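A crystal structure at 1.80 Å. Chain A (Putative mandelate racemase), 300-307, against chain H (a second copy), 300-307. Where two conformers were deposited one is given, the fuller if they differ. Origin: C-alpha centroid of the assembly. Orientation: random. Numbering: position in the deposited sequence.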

# COMPACT_ATOMS: atom_id res chain seq x y z
N PHE A 300 0.33 16.16 26.35
CA PHE A 300 -0.95 15.47 26.53
C PHE A 300 -2.03 16.09 25.63
O PHE A 300 -2.74 15.38 24.91
CB PHE A 300 -1.39 15.55 28.00
CG PHE A 300 -2.65 14.79 28.32
CD1 PHE A 300 -2.59 13.51 28.88
CD2 PHE A 300 -3.91 15.37 28.09
CE1 PHE A 300 -3.77 12.82 29.20
CE2 PHE A 300 -5.10 14.67 28.40
CZ PHE A 300 -5.02 13.40 28.95
N LYS A 301 -2.14 17.41 25.68
CA LYS A 301 -3.10 18.13 24.85
C LYS A 301 -2.87 17.84 23.36
O LYS A 301 -3.82 17.53 22.65
CB LYS A 301 -3.01 19.63 25.14
CG LYS A 301 -4.20 20.42 24.67
CD LYS A 301 -4.14 21.85 25.19
CE LYS A 301 -5.31 22.67 24.68
NZ LYS A 301 -6.04 21.96 23.57
N LYS A 302 -1.62 17.91 22.91
CA LYS A 302 -1.29 17.68 21.49
C LYS A 302 -1.64 16.25 21.08
O LYS A 302 -2.23 16.03 20.02
CB LYS A 302 0.20 17.96 21.23
CG LYS A 302 0.61 19.39 21.56
CD LYS A 302 2.09 19.70 21.30
CE LYS A 302 2.40 21.15 21.71
NZ LYS A 302 3.85 21.48 21.54
N ILE A 303 -1.32 15.29 21.94
CA ILE A 303 -1.72 13.89 21.71
C ILE A 303 -3.24 13.74 21.62
O ILE A 303 -3.76 13.16 20.66
CB ILE A 303 -1.17 12.96 22.79
CG1 ILE A 303 0.37 12.95 22.76
CG2 ILE A 303 -1.72 11.52 22.59
CD1 ILE A 303 1.02 12.33 23.99
N ALA A 304 -3.95 14.26 22.62
CA ALA A 304 -5.42 14.15 22.67
C ALA A 304 -6.09 14.82 21.46
O ALA A 304 -7.08 14.30 20.92
CB ALA A 304 -5.93 14.77 23.96
N ASP A 305 -5.56 15.98 21.05
CA ASP A 305 -6.12 16.75 19.93
C ASP A 305 -5.91 16.02 18.60
O ASP A 305 -6.81 15.96 17.77
CB ASP A 305 -5.49 18.15 19.86
CG ASP A 305 -5.80 19.00 21.08
OD1 ASP A 305 -6.77 18.71 21.83
OD2 ASP A 305 -5.05 19.97 21.31
N MET A 306 -4.74 15.43 18.42
CA MET A 306 -4.48 14.54 17.28
C MET A 306 -5.42 13.33 17.30
O MET A 306 -6.02 12.97 16.30
CB MET A 306 -3.01 14.09 17.30
CG MET A 306 -2.53 13.39 16.04
SD MET A 306 -0.72 13.29 15.92
CE MET A 306 -0.27 12.48 17.46
N ALA A 307 -5.54 12.70 18.47
CA ALA A 307 -6.39 11.51 18.61
C ALA A 307 -7.85 11.79 18.21
O ALA A 307 -8.53 10.93 17.63
CB ALA A 307 -6.35 10.99 20.04
N PHE H 300 -5.39 26.53 14.94
CA PHE H 300 -4.07 26.83 14.36
C PHE H 300 -2.98 26.13 15.15
O PHE H 300 -2.11 25.47 14.58
CB PHE H 300 -3.82 28.34 14.43
CG PHE H 300 -2.51 28.78 13.81
CD1 PHE H 300 -2.49 29.33 12.52
CD2 PHE H 300 -1.31 28.71 14.52
CE1 PHE H 300 -1.30 29.78 11.95
CE2 PHE H 300 -0.10 29.15 13.94
CZ PHE H 300 -0.11 29.68 12.66
N LYS H 301 -3.02 26.27 16.47
CA LYS H 301 -2.05 25.60 17.34
C LYS H 301 -2.05 24.08 17.12
O LYS H 301 -0.99 23.48 16.94
CB LYS H 301 -2.33 25.94 18.81
CG LYS H 301 -1.35 25.31 19.76
CD LYS H 301 -1.49 25.90 21.17
CE LYS H 301 -0.35 25.41 22.06
NZ LYS H 301 0.84 24.94 21.26
N LYS H 302 -3.24 23.47 17.12
CA LYS H 302 -3.38 22.04 16.86
C LYS H 302 -2.81 21.64 15.50
O LYS H 302 -2.13 20.63 15.38
CB LYS H 302 -4.84 21.60 16.98
CG LYS H 302 -5.44 21.90 18.38
CD LYS H 302 -6.89 21.42 18.51
CE LYS H 302 -7.45 21.81 19.90
NZ LYS H 302 -8.89 21.39 20.06
N ILE H 303 -3.07 22.45 14.48
CA ILE H 303 -2.53 22.17 13.14
C ILE H 303 -1.00 22.23 13.14
O ILE H 303 -0.32 21.31 12.65
CB ILE H 303 -3.12 23.15 12.10
CG1 ILE H 303 -4.62 22.87 11.89
CG2 ILE H 303 -2.36 23.04 10.78
CD1 ILE H 303 -5.37 24.01 11.20
N ALA H 304 -0.45 23.32 13.68
CA ALA H 304 0.99 23.54 13.75
C ALA H 304 1.70 22.43 14.56
O ALA H 304 2.78 21.95 14.17
CB ALA H 304 1.29 24.93 14.35
N ASP H 305 1.08 22.01 15.65
CA ASP H 305 1.62 20.97 16.52
C ASP H 305 1.70 19.60 15.84
O ASP H 305 2.71 18.88 15.95
CB ASP H 305 0.78 20.86 17.80
CG ASP H 305 0.92 22.09 18.70
OD1 ASP H 305 1.82 22.92 18.49
OD2 ASP H 305 0.10 22.23 19.63
N MET H 306 0.63 19.24 15.14
CA MET H 306 0.61 18.06 14.28
C MET H 306 1.67 18.15 13.18
O MET H 306 2.41 17.20 12.94
CB MET H 306 -0.77 17.89 13.67
CG MET H 306 -1.04 16.51 13.08
SD MET H 306 -2.80 16.21 12.83
CE MET H 306 -3.24 17.52 11.67
N ALA H 307 1.70 19.29 12.49
CA ALA H 307 2.66 19.51 11.41
C ALA H 307 4.11 19.30 11.86
O ALA H 307 4.93 18.78 11.10
CB ALA H 307 2.48 20.91 10.80
O HOH W 1 -2.42 20.30 19.66

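A single water bridges the two helices at the centre of a charged contact that has no direct hydrogen bond across it: water 1 donates to D305(A) OD2 at 3.1 Å and to D305(H) OD2 at 3.2 Å, so that its two hydrogens tie together two carboxylates of like charge. Around it the same residues from both copies meet in a nearly symmetrical arrangement. The helices cross at close to a right angle (95° between their N-to-C directions), with axes 10.0 Å apart at closest approach, and the two stretches together bury 317 Å². K302 has the most area covered by the other stretch (59 Å² in A, 56 Å² in H); K302, D305 and M306 are buried in the assembly, while K301 stays partly exposed.

Within each helix, the aspartate is also bonded to a lysine. D305 lies one turn after K301, and in both chains the CA-to-CB bond of D305 points toward the partner helix, so its short carboxylate can meet lysines of both helices and the water. K301(A) NZ forms a salt bridge with D305(A) OD2 at 3.2 Å, and K301(H) NZ one with D305(H) OD2, also at 3.2 Å. Thus each OD2 accepts from a lysine of its own chain and from the shared water.

The second lysine reaches across. The CA-to-CB bond of K302 points sideways in both copies, but an m rotamer at chi1 followed by three t torsions extends the chain and brings its end nearer the other helix. The resulting salt bridges are long: K302(A) NZ to D305(H) OD1 is 3.9 Å, and D305(A) OD1 to K302(H) NZ is 3.8 Å. The methylene next to the ammonium comes closer, with K302(A) CE to D305(H) OD2 and D305(A) OD2 to K302(H) CE both 3.3 Å. Lysine suits this position because its long aliphatic chain spans the gap while its charge complements the aspartate. The lysines also crowd one another, K301(A) NZ lying 4.6 Å from K302(H) NZ and K302(A) NZ 4.6 Å from K301(H) NZ; carboxylates lie near both lysines of each pair, and all four ammonium groups find hydrogen bonds elsewhere in the structure.

M306 supplies the apolar part. Its two copies meet with M306(A) CG 4.3 Å from M306(H) SD, a loose van der Waals contact for which flexible, unbranched methionine is well suited; each was deposited in two conformers. F300, I303, A304 and A307 are buried but make no contact here. The contacting residues belong to regular helix, as in the bonds from D305(A) N to K301(A) O at 2.8 Å and from M306(A) N to K302(A) O at 3.0 Å.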